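Local coordinates for uncharacterized protein YPL067C (PDB 5KCI), which is of unknown function but has a histidine-triad-like sequence and a sulfate-binding pocket, and so may bind a phosphorylated ligand, at residues E30-K35 with P156-V161; D42-H47 with N92-N97; Y59-L64 with A162-A167. One frame throughout, in Å; residues are numbered along the deposited sequence.

Contact 1: E30-K35 with P156-V161. With SO4 (sulfate ion), chain D.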
loop_
_atom_site.group_PDB
_atom_site.type_symbol
_atom_site.label_atom_id
_atom_site.label_comp_id
_atom_site.label_asym_id
_atom_site.label_seq_id
_atom_site.Cartn_x
_atom_site.Cartn_y
_atom_site.Cartn_z
ATOM N N GLU A 30 -10.921 -8.514 9.231
ATOM C CA GLU A 30 -10.086 -9.455 9.984
ATOM C C GLU A 30 -8.664 -9.466 9.420
ATOM O O GLU A 30 -8.114 -10.503 9.007
ATOM C CB GLU A 30 -10.720 -10.847 9.969
ATOM C CG GLU A 30 -12.068 -10.882 10.654
ATOM C CD GLU A 30 -12.787 -12.207 10.503
ATOM O OE1 GLU A 30 -12.173 -13.168 9.990
ATOM O OE2 GLU A 30 -13.973 -12.274 10.891
ATOM N N LEU A 31 -8.068 -8.271 9.416
ATOM C CA LEU A 31 -6.803 -8.061 8.722
ATOM C C LEU A 31 -5.644 -8.835 9.337
ATOM O O LEU A 31 -4.667 -9.122 8.636
ATOM C CB LEU A 31 -6.458 -6.572 8.698
ATOM C CG LEU A 31 -7.412 -5.603 8.027
ATOM C CD1 LEU A 31 -6.838 -4.186 8.068
ATOM C CD2 LEU A 31 -7.726 -6.001 6.585
ATOM N N ALA A 32 -5.722 -9.192 10.620
ATOM C CA ALA A 32 -4.613 -9.918 11.232
ATOM C C ALA A 32 -4.414 -11.269 10.563
ATOM O O ALA A 32 -3.297 -11.801 10.552
ATOM C CB ALA A 32 -4.855 -10.110 12.723
ATOM N N ARG A 33 -5.490 -11.833 10.015
ATOM C CA ARG A 33 -5.439 -13.096 9.256
ATOM C C ARG A 33 -4.562 -13.024 8.015
ATOM O O ARG A 33 -4.238 -14.080 7.437
ATOM C CB ARG A 33 -6.840 -13.495 8.817
ATOM C CG ARG A 33 -7.719 -14.100 9.881
ATOM C CD ARG A 33 -9.101 -14.384 9.308
ATOM N NE ARG A 33 -9.817 -15.447 10.014
ATOM C CZ ARG A 33 -9.917 -16.710 9.596
ATOM N NH1 ARG A 33 -9.346 -17.106 8.464
ATOM N NH2 ARG A 33 -10.598 -17.589 10.317
ATOM N N LEU A 34 -4.251 -11.825 7.521
ATOM C CA LEU A 34 -3.383 -11.688 6.349
ATOM C C LEU A 34 -1.963 -11.761 6.882
ATOM O O LEU A 34 -1.429 -10.780 7.405
ATOM C CB LEU A 34 -3.637 -10.386 5.598
ATOM C CG LEU A 34 -5.056 -10.121 5.094
ATOM C CD1 LEU A 34 -5.188 -8.702 4.531
ATOM C CD2 LEU A 34 -5.473 -11.168 4.046
ATOM N N LYS A 35 -1.380 -12.947 6.813
ATOM C CA LYS A 35 -0.109 -13.233 7.451
ATOM C C LYS A 35 0.927 -13.582 6.393
ATOM O O LYS A 35 0.593 -13.922 5.249
ATOM C CB LYS A 35 -0.241 -14.380 8.464
ATOM C CG LYS A 35 0.269 -14.030 9.860
ATOM C CD LYS A 35 1.800 -13.959 9.922
ATOM C CE LYS A 35 2.349 -12.540 10.177
ATOM N NZ LYS A 35 1.860 -11.450 9.270
ATOM N N PRO A 156 -3.747 -0.020 14.288
ATOM C CA PRO A 156 -2.638 0.303 15.197
ATOM C C PRO A 156 -1.981 -0.899 15.857
ATOM O O PRO A 156 -0.748 -0.927 15.979
ATOM C CB PRO A 156 -3.306 1.221 16.228
ATOM C CG PRO A 156 -4.360 1.957 15.424
ATOM C CD PRO A 156 -4.892 0.891 14.437
ATOM N N GLU A 157 -2.747 -1.899 16.298
ATOM C CA GLU A 157 -2.117 -3.013 16.993
ATOM C C GLU A 157 -1.357 -3.936 16.045
ATOM O O GLU A 157 -0.679 -4.852 16.521
ATOM C CB GLU A 157 -3.148 -3.839 17.783
ATOM C CG GLU A 157 -4.188 -4.566 16.925
ATOM C CD GLU A 157 -5.327 -3.703 16.448
ATOM O OE1 GLU A 157 -5.361 -2.490 16.776
ATOM O OE2 GLU A 157 -6.210 -4.251 15.746
ATOM N N LEU A 158 -1.441 -3.702 14.738
ATOM C CA LEU A 158 -0.779 -4.533 13.737
ATOM C C LEU A 158 0.320 -3.821 12.962
ATOM O O LEU A 158 1.067 -4.489 12.249
ATOM C CB LEU A 158 -1.793 -5.049 12.705
ATOM C CG LEU A 158 -2.966 -5.920 13.128
ATOM C CD1 LEU A 158 -3.860 -6.176 11.885
ATOM C CD2 LEU A 158 -2.466 -7.215 13.770
ATOM N N GLN A 159 0.425 -2.500 13.043
ATOM C CA GLN A 159 1.221 -1.750 12.086
ATOM C C GLN A 159 2.612 -1.475 12.639
ATOM O O GLN A 159 2.863 -1.555 13.843
ATOM C CB GLN A 159 0.537 -0.425 11.721
ATOM C CG GLN A 159 0.476 0.550 12.882
ATOM C CD GLN A 159 -0.072 1.922 12.512
ATOM O OE1 GLN A 159 -0.117 2.314 11.335
ATOM N NE2 GLN A 159 -0.490 2.670 13.537
ATOM N N SER A 160 3.519 -1.142 11.735
ATOM C CA SER A 160 4.762 -0.478 12.091
ATOM C C SER A 160 4.796 0.866 11.384
ATOM O O SER A 160 3.930 1.181 10.567
ATOM C CB SER A 160 5.967 -1.341 11.717
ATOM O OG SER A 160 5.920 -2.543 12.451
ATOM N N VAL A 161 5.765 1.691 11.758
ATOM C CA VAL A 161 5.931 2.983 11.119
ATOM C C VAL A 161 4.624 3.747 11.242
ATOM O O VAL A 161 4.051 4.174 10.233
ATOM C CB VAL A 161 6.326 2.820 9.644
ATOM C CG1 VAL A 161 6.750 4.151 9.041
ATOM C CG2 VAL A 161 7.442 1.758 9.510
HETATM S S SO4 D . 2.509 -2.400 8.404
HETATM O O1 SO4 D . 3.317 -1.334 9.041
HETATM O O2 SO4 D . 1.259 -1.925 7.838
HETATM O O3 SO4 D . 3.288 -3.019 7.309
HETATM O O4 SO4 D . 2.203 -3.426 9.394
#
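L158 is the residue of the loop 156-161 that meets 30-35, setting its two methyls against L31 and A32 at the start of the short 3-10 turn 31-33. Its CG lies beside the backbone N (chi1 -60°), which carries the fork across to the turn. One branch, CD1, rests on the backbone at A32, 3.8 Å from A32 N, and also approaches L31 CB at 4.1 Å. The other branch, CD2, meets the methyl of A32, with CD2 of L158 3.9 Å from A32 CB. A leucine suits this place because its two methyls can cover the backbone and the methyl of A32 at once, and the small alanine lets it come close to the main chain. The turn is held by backbone hydrogen bonds three residues apart, R33 N to E30 O and L34 N to L31 O, as a 3-10 turn requires.

Beyond L158 the loop bends round a sulfate ion, probably from the crystallisation liquor. S160 N donates a nearly straight hydrogen bond to sulfate O1 (2.7 Å, 164°), so the main chain itself grips the anion. L31 packs on Y155 and F152 and L34 on F152, W17 and Y96, which seats the link between helices 19-28 and 38-51 against strand 149-152.

Contact 2: D42-H47 with N92-N97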
loop_
_atom_site.group_PDB
_atom_site.type_symbol
_atom_site.label_atom_id
_atom_site.label_comp_id
_atom_site.label_asym_id
_atom_site.label_seq_id
_atom_site.Cartn_x
_atom_site.Cartn_y
_atom_site.Cartn_z
ATOM N N ASP A 42 10.391 -15.699 8.580
ATOM C CA ASP A 42 11.799 -15.821 8.963
ATOM C C ASP A 42 12.629 -14.653 8.423
ATOM O O ASP A 42 13.421 -14.036 9.157
ATOM C CB ASP A 42 12.362 -17.157 8.464
ATOM C CG ASP A 42 11.899 -18.342 9.299
ATOM O OD1 ASP A 42 11.573 -18.143 10.490
ATOM O OD2 ASP A 42 11.874 -19.480 8.771
ATOM N N LYS A 43 12.463 -14.334 7.134
ATOM C CA LYS A 43 13.240 -13.242 6.543
ATOM C C LYS A 43 12.876 -11.906 7.186
ATOM O O LYS A 43 13.749 -11.138 7.626
ATOM C CB LYS A 43 13.008 -13.205 5.028
ATOM C CG LYS A 43 13.142 -14.577 4.346
ATOM C CD LYS A 43 14.258 -15.449 4.955
ATOM C CE LYS A 43 15.636 -14.806 4.874
ATOM N NZ LYS A 43 16.607 -15.474 5.779
ATOM N N TYR A 44 11.582 -11.630 7.293
ATOM C CA TYR A 44 11.142 -10.450 8.015
ATOM C C TYR A 44 11.763 -10.387 9.403
ATOM O O TYR A 44 12.125 -9.303 9.873
ATOM C CB TYR A 44 9.631 -10.450 8.120
ATOM C CG TYR A 44 9.062 -9.178 8.675
ATOM C CD1 TYR A 44 8.439 -9.160 9.912
ATOM C CD2 TYR A 44 9.120 -7.997 7.948
ATOM C CE1 TYR A 44 7.884 -7.980 10.420
ATOM C CE2 TYR A 44 8.570 -6.809 8.447
ATOM C CZ TYR A 44 7.945 -6.815 9.674
ATOM O OH TYR A 44 7.409 -5.647 10.175
ATOM N N HIS A 45 11.894 -11.536 10.075
ATOM C CA HIS A 45 12.508 -11.544 11.404
ATOM C C HIS A 45 13.964 -11.084 11.350
ATOM O O HIS A 45 14.418 -10.332 12.231
ATOM C CB HIS A 45 12.407 -12.937 12.030
ATOM C CG HIS A 45 12.544 -12.939 13.523
ATOM N ND1 HIS A 45 13.497 -13.681 14.186
ATOM C CD2 HIS A 45 11.844 -12.286 14.483
ATOM C CE1 HIS A 45 13.380 -13.488 15.487
ATOM N NE2 HIS A 45 12.384 -12.645 15.694
ATOM N N GLU A 46 14.720 -11.521 10.329
ATOM C CA GLU A 46 16.118 -11.086 10.229
ATOM C C GLU A 46 16.237 -9.596 9.886
ATOM O O GLU A 46 17.141 -8.911 10.389
ATOM C CB GLU A 46 16.872 -11.947 9.212
ATOM C CG GLU A 46 16.628 -11.612 7.757
ATOM C CD GLU A 46 17.234 -12.621 6.781
ATOM O OE1 GLU A 46 17.619 -13.724 7.217
ATOM O OE2 GLU A 46 17.299 -12.321 5.563
ATOM N N HIS A 47 15.347 -9.075 9.026
ATOM C CA HIS A 47 15.338 -7.639 8.730
ATOM C C HIS A 47 15.000 -6.837 9.975
ATOM O O HIS A 47 15.529 -5.733 10.188
ATOM C CB HIS A 47 14.329 -7.365 7.612
ATOM C CG HIS A 47 13.928 -5.922 7.444
ATOM N ND1 HIS A 47 14.695 -5.020 6.738
ATOM C CD2 HIS A 47 12.799 -5.259 7.790
ATOM C CE1 HIS A 47 14.077 -3.856 6.692
ATOM N NE2 HIS A 47 12.916 -3.974 7.313
ATOM N N ASN A 92 6.385 -4.185 -1.717
ATOM C CA ASN A 92 6.636 -4.673 -0.363
ATOM C C ASN A 92 7.798 -5.656 -0.404
ATOM O O ASN A 92 7.755 -6.651 -1.138
ATOM C CB ASN A 92 5.396 -5.337 0.242
ATOM C CG ASN A 92 5.529 -5.560 1.757
ATOM O OD1 ASN A 92 6.614 -5.871 2.259
ATOM N ND2 ASN A 92 4.427 -5.410 2.482
ATOM N N ASP A 93 8.845 -5.386 0.390
ATOM C CA ASP A 93 10.008 -6.272 0.404
ATOM C C ASP A 93 9.707 -7.619 1.048
ATOM O O ASP A 93 10.407 -8.603 0.770
ATOM C CB ASP A 93 11.181 -5.612 1.150
ATOM C CG ASP A 93 11.873 -4.541 0.326
ATOM O OD1 ASP A 93 11.954 -4.697 -0.911
ATOM O OD2 ASP A 93 12.336 -3.540 0.923
ATOM N N PHE A 94 8.700 -7.680 1.910
ATOM C CA PHE A 94 8.385 -8.868 2.693
ATOM C C PHE A 94 6.898 -9.126 2.560
ATOM O O PHE A 94 6.133 -9.024 3.520
ATOM C CB PHE A 94 8.834 -8.684 4.144
ATOM C CG PHE A 94 10.315 -8.424 4.264
ATOM C CD1 PHE A 94 11.228 -9.468 4.201
ATOM C CD2 PHE A 94 10.793 -7.134 4.387
ATOM C CE1 PHE A 94 12.586 -9.230 4.292
ATOM C CE2 PHE A 94 12.156 -6.887 4.473
ATOM C CZ PHE A 94 13.047 -7.931 4.431
ATOM N N PRO A 95 6.455 -9.492 1.357
ATOM C CA PRO A 95 5.016 -9.567 1.103
ATOM C C PRO A 95 4.340 -10.618 1.965
ATOM O O PRO A 95 4.956 -11.604 2.386
ATOM C CB PRO A 95 4.921 -9.950 -0.376
ATOM C CG PRO A 95 6.304 -10.042 -0.913
ATOM C CD PRO A 95 7.280 -9.890 0.206
ATOM N N TYR A 96 3.025 -10.454 2.111
ATOM C CA TYR A 96 2.219 -11.449 2.793
ATOM C C TYR A 96 1.966 -12.647 1.876
ATOM O O TYR A 96 2.288 -12.632 0.687
ATOM C CB TYR A 96 0.897 -10.865 3.243
ATOM C CG TYR A 96 1.006 -9.720 4.266
ATOM C CD1 TYR A 96 2.226 -9.350 4.801
ATOM C CD2 TYR A 96 -0.128 -9.032 4.658
ATOM C CE1 TYR A 96 2.295 -8.275 5.755
ATOM C CE2 TYR A 96 -0.066 -7.980 5.571
ATOM C CZ TYR A 96 1.136 -7.625 6.116
ATOM O OH TYR A 96 1.156 -6.586 7.024
ATOM N N ASN A 97 1.328 -13.669 2.435
ATOM C CA ASN A 97 1.255 -14.982 1.780
ATOM C C ASN A 97 -0.031 -15.055 0.983
ATOM O O ASN A 97 -1.090 -15.423 1.493
ATOM C CB ASN A 97 1.323 -16.096 2.807
ATOM C CG ASN A 97 1.454 -17.459 2.164
ATOM O OD1 ASN A 97 1.890 -17.578 1.021
ATOM N ND2 ASN A 97 1.093 -18.492 2.908
#
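Y44 on helix 38-51 and F94 in the loop 92-97 bring their CA atoms to within 6.2 Å, the closest pair of CA atoms between the helix segment and the loop. F94 is the bulky residue that makes the contact. It lays one face of its ring against the helix, with Y44 and H47, three residues apart and so on one flank, both on that side, Y44 toward its CB end and H47 toward its far end; the three form an aromatic cluster. Y44 presents its edge to the face of F94 in an offset edge-to-face pair, the centroids 5.8 Å apart and the planes at 68°. The Y44 ring leaves the helix with CG anti to the backbone N (chi1 -172°), which brings its CD2 to 3.9 Å from F94 CB. H47 CB is 3.5 Å from F94 CZ, while F94 CE2 sits over one face of the imidazole, 3.6 Å above its plane. These two rings are inclined at 36°. The phenylalanine also reaches the helix backbone, F94 CE1 lying 4.0 Å from K43 C.

The loop is shaped from within by an Asx turn. N92 OD1 accepts from F94 N at 2.8 Å, the donor tilted from the carbonyl plane; asparagine suits the place because its short amide can curl back to a backbone N two residues on.

R36 joins the two sides, its NE hydrogen-bonded to F94 O and its side chain in a cation-pi contact with Y44. M40 of helix 38-51 lies against F94 and P95, so at the surface the helix is packed on the loop linking strands 87-91 and 102-109.

Contact 3: Y59-L64 with A162-A167. With SO4 (sulfate ion), chain D.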
loop_
_atom_site.group_PDB
_atom_site.type_symbol
_atom_site.label_atom_id
_atom_site.label_comp_id
_atom_site.label_asym_id
_atom_site.label_seq_id
_atom_site.Cartn_x
_atom_site.Cartn_y
_atom_site.Cartn_z
ATOM N N TYR A 59 13.467 6.771 9.396
ATOM C CA TYR A 59 14.166 6.126 8.294
ATOM C C TYR A 59 13.362 6.274 7.021
ATOM O O TYR A 59 13.871 6.749 6.006
ATOM C CB TYR A 59 14.381 4.650 8.594
ATOM C CG TYR A 59 15.093 3.930 7.451
ATOM C CD1 TYR A 59 16.469 4.012 7.315
ATOM C CD2 TYR A 59 14.383 3.201 6.515
ATOM C CE1 TYR A 59 17.131 3.370 6.276
ATOM C CE2 TYR A 59 15.035 2.545 5.474
ATOM C CZ TYR A 59 16.400 2.639 5.364
ATOM O OH TYR A 59 17.045 2.006 4.329
ATOM N N VAL A 60 12.076 5.935 7.089
ATOM C CA VAL A 60 11.229 5.993 5.904
ATOM C C VAL A 60 11.131 7.421 5.400
ATOM O O VAL A 60 11.285 7.685 4.201
ATOM C CB VAL A 60 9.846 5.400 6.211
ATOM C CG1 VAL A 60 8.912 5.597 5.036
ATOM C CG2 VAL A 60 9.995 3.911 6.526
ATOM N N LEU A 61 10.893 8.370 6.313
ATOM C CA LEU A 61 10.852 9.771 5.908
ATOM C C LEU A 61 12.097 10.125 5.130
ATOM O O LEU A 61 12.021 10.780 4.083
ATOM C CB LEU A 61 10.745 10.696 7.123
ATOM C CG LEU A 61 9.404 10.729 7.817
ATOM C CD1 LEU A 61 9.577 11.434 9.169
ATOM C CD2 LEU A 61 8.341 11.416 6.956
ATOM N N GLN A 62 13.259 9.701 5.644
ATOM C CA GLN A 62 14.529 10.009 5.001
ATOM C C GLN A 62 14.580 9.411 3.605
ATOM O O GLN A 62 14.989 10.077 2.653
ATOM C CB GLN A 62 15.693 9.475 5.835
ATOM C CG GLN A 62 15.876 10.146 7.203
ATOM C CD GLN A 62 16.668 11.434 7.123
ATOM O OE1 GLN A 62 17.541 11.583 6.270
ATOM N NE2 GLN A 62 16.367 12.375 8.016
ATOM N N LYS A 63 14.202 8.137 3.483
ATOM C CA LYS A 63 14.285 7.438 2.198
ATOM C C LYS A 63 13.326 8.014 1.173
ATOM O O LYS A 63 13.633 8.012 -0.025
ATOM C CB LYS A 63 13.982 5.953 2.371
ATOM C CG LYS A 63 14.970 5.157 3.211
ATOM C CD LYS A 63 16.423 5.310 2.765
ATOM C CE LYS A 63 16.675 4.781 1.363
ATOM N NZ LYS A 63 18.049 5.136 0.908
ATOM N N LEU A 64 12.156 8.474 1.605
ATOM C CA LEU A 64 11.168 8.986 0.670
ATOM C C LEU A 64 11.439 10.433 0.300
ATOM O O LEU A 64 10.787 10.951 -0.610
ATOM C CB LEU A 64 9.763 8.860 1.259
ATOM C CG LEU A 64 9.221 7.437 1.396
ATOM C CD1 LEU A 64 7.827 7.403 1.972
ATOM C CD2 LEU A 64 9.221 6.724 0.053
ATOM N N ALA A 162 4.142 3.930 12.471
ATOM C CA ALA A 162 2.791 4.453 12.641
ATOM C C ALA A 162 2.675 5.947 12.387
ATOM O O ALA A 162 1.551 6.450 12.305
ATOM C CB ALA A 162 2.284 4.122 14.037
ATOM N N ARG A 163 3.786 6.664 12.251
ATOM C CA ARG A 163 3.731 8.099 12.040
ATOM C C ARG A 163 3.629 8.462 10.572
ATOM O O ARG A 163 3.455 9.635 10.248
ATOM C CB ARG A 163 4.955 8.794 12.672
ATOM C CG ARG A 163 4.964 8.811 14.212
ATOM C CD ARG A 163 6.254 9.400 14.793
ATOM N NE ARG A 163 6.132 10.820 15.127
ATOM C CZ ARG A 163 5.892 11.301 16.348
ATOM N NH1 ARG A 163 5.743 10.492 17.392
ATOM N NH2 ARG A 163 5.800 12.610 16.529
ATOM N N ILE A 164 3.680 7.481 9.657
ATOM C CA ILE A 164 3.543 7.767 8.246
ATOM C C ILE A 164 2.438 6.868 7.708
ATOM O O ILE A 164 2.524 5.638 7.815
ATOM C CB ILE A 164 4.841 7.524 7.453
ATOM C CG1 ILE A 164 6.045 8.117 8.183
ATOM C CG2 ILE A 164 4.692 8.090 6.019
ATOM C CD1 ILE A 164 7.355 7.693 7.670
ATOM N N PHE A 165 1.442 7.468 7.088
ATOM C CA PHE A 165 0.363 6.665 6.534
ATOM C C PHE A 165 0.882 5.746 5.434
ATOM O O PHE A 165 1.620 6.176 4.542
ATOM C CB PHE A 165 -0.729 7.557 5.971
ATOM C CG PHE A 165 -1.859 6.784 5.341
ATOM C CD1 PHE A 165 -2.972 6.423 6.089
ATOM C CD2 PHE A 165 -1.791 6.394 4.024
ATOM C CE1 PHE A 165 -4.002 5.684 5.505
ATOM C CE2 PHE A 165 -2.826 5.659 3.450
ATOM C CZ PHE A 165 -3.935 5.324 4.208
ATOM N N HIS A 166 0.504 4.478 5.502
ATOM C CA HIS A 166 0.743 3.578 4.387
ATOM C C HIS A 166 -0.400 2.589 4.276
ATOM O O HIS A 166 -0.930 2.112 5.289
ATOM C CB HIS A 166 2.061 2.818 4.504
ATOM C CG HIS A 166 2.283 2.163 5.832
ATOM N ND1 HIS A 166 2.504 2.882 6.986
ATOM C CD2 HIS A 166 2.361 0.856 6.182
ATOM C CE1 HIS A 166 2.671 2.048 7.999
ATOM N NE2 HIS A 166 2.594 0.811 7.533
ATOM N N ALA A 167 -0.782 2.336 3.024
ATOM C CA ALA A 167 -1.807 1.382 2.664
ATOM C C ALA A 167 -1.159 0.235 1.909
ATOM O O ALA A 167 -0.221 0.431 1.133
ATOM C CB ALA A 167 -2.903 2.018 1.787
HETATM S S SO4 D . 2.509 -2.400 8.404
HETATM O O1 SO4 D . 3.317 -1.334 9.041
HETATM O O2 SO4 D . 1.259 -1.925 7.838
HETATM O O3 SO4 D . 3.288 -3.019 7.309
HETATM O O4 SO4 D . 2.203 -3.426 9.394
#
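V60 and L61 on helix 56-64 both close on one methyl, CD1 of I164. It lies 3.7 Å from V60 CB and 3.7 Å from L61 CG, so the tip of the isoleucine enters the angle between two successive helix side chains. I164 reaches there because its CG1 sits beside the backbone N (chi1 -45°) and the chain is extended beyond it. Beta-branched valine offers CG1 as well as CB, while leucine approaches with its branch point and, at 3.9 Å from I164 CD1, its CD2.

The backbone of I164 has a second task. Its carbonyl O accepts from H166 ND1 at 2.9 Å, the oxygen lying in the plane of the imidazole, and this fixes the ring's rotation. The other ring nitrogen, NE2, then points at the sulfate, donating to its O1 (2.7 Å, 164°). An alanine replacing H166 would remove both donors, and would probably leave I164 O without its ring partner and the sulfate held more weakly.

Further out, W108 of strand 102-109 packs against I164 and H166, and strand 165-172 pairs with 102-109 through F165 and A167. R163 N is hydrogen-bonded to N57 OD1, a second tie between the loop and helix 56-64. N154, S160 N and H168 share the anion with H166.

H166 and H168, one residue apart, recall the alternating histidines of a histidine triad motif, and both bond to the sulfate. An apolar plug on the helix side and a polar grip on the anion side thus meet at I164, consistent with a pocket for a phosphate-like group.

In the fold
From the N terminus, the turn after helix 19-28 opens the loop that contact 1 closes 121 residues later, on the connection before strand 165-172. Contact 2 is nested inside it, joining helix 38-51 to the connection between strands 87-91 and 102-109. Contact 3 starts from the next helix, 56-64, and ends just past contact 1, so it crosses both. K35 O and N97 N, probably hydrogen-bonded, join contacts 1 and 2, while S160 and V161 of contact 1 touch H166 of contact 3; these two also share the sulfate. Contacts 2 and 3 stay about 7 Å apart at their nearest atoms. Together they hold two successive helices and the N-terminal turn to loops bordering the antiparallel sheet.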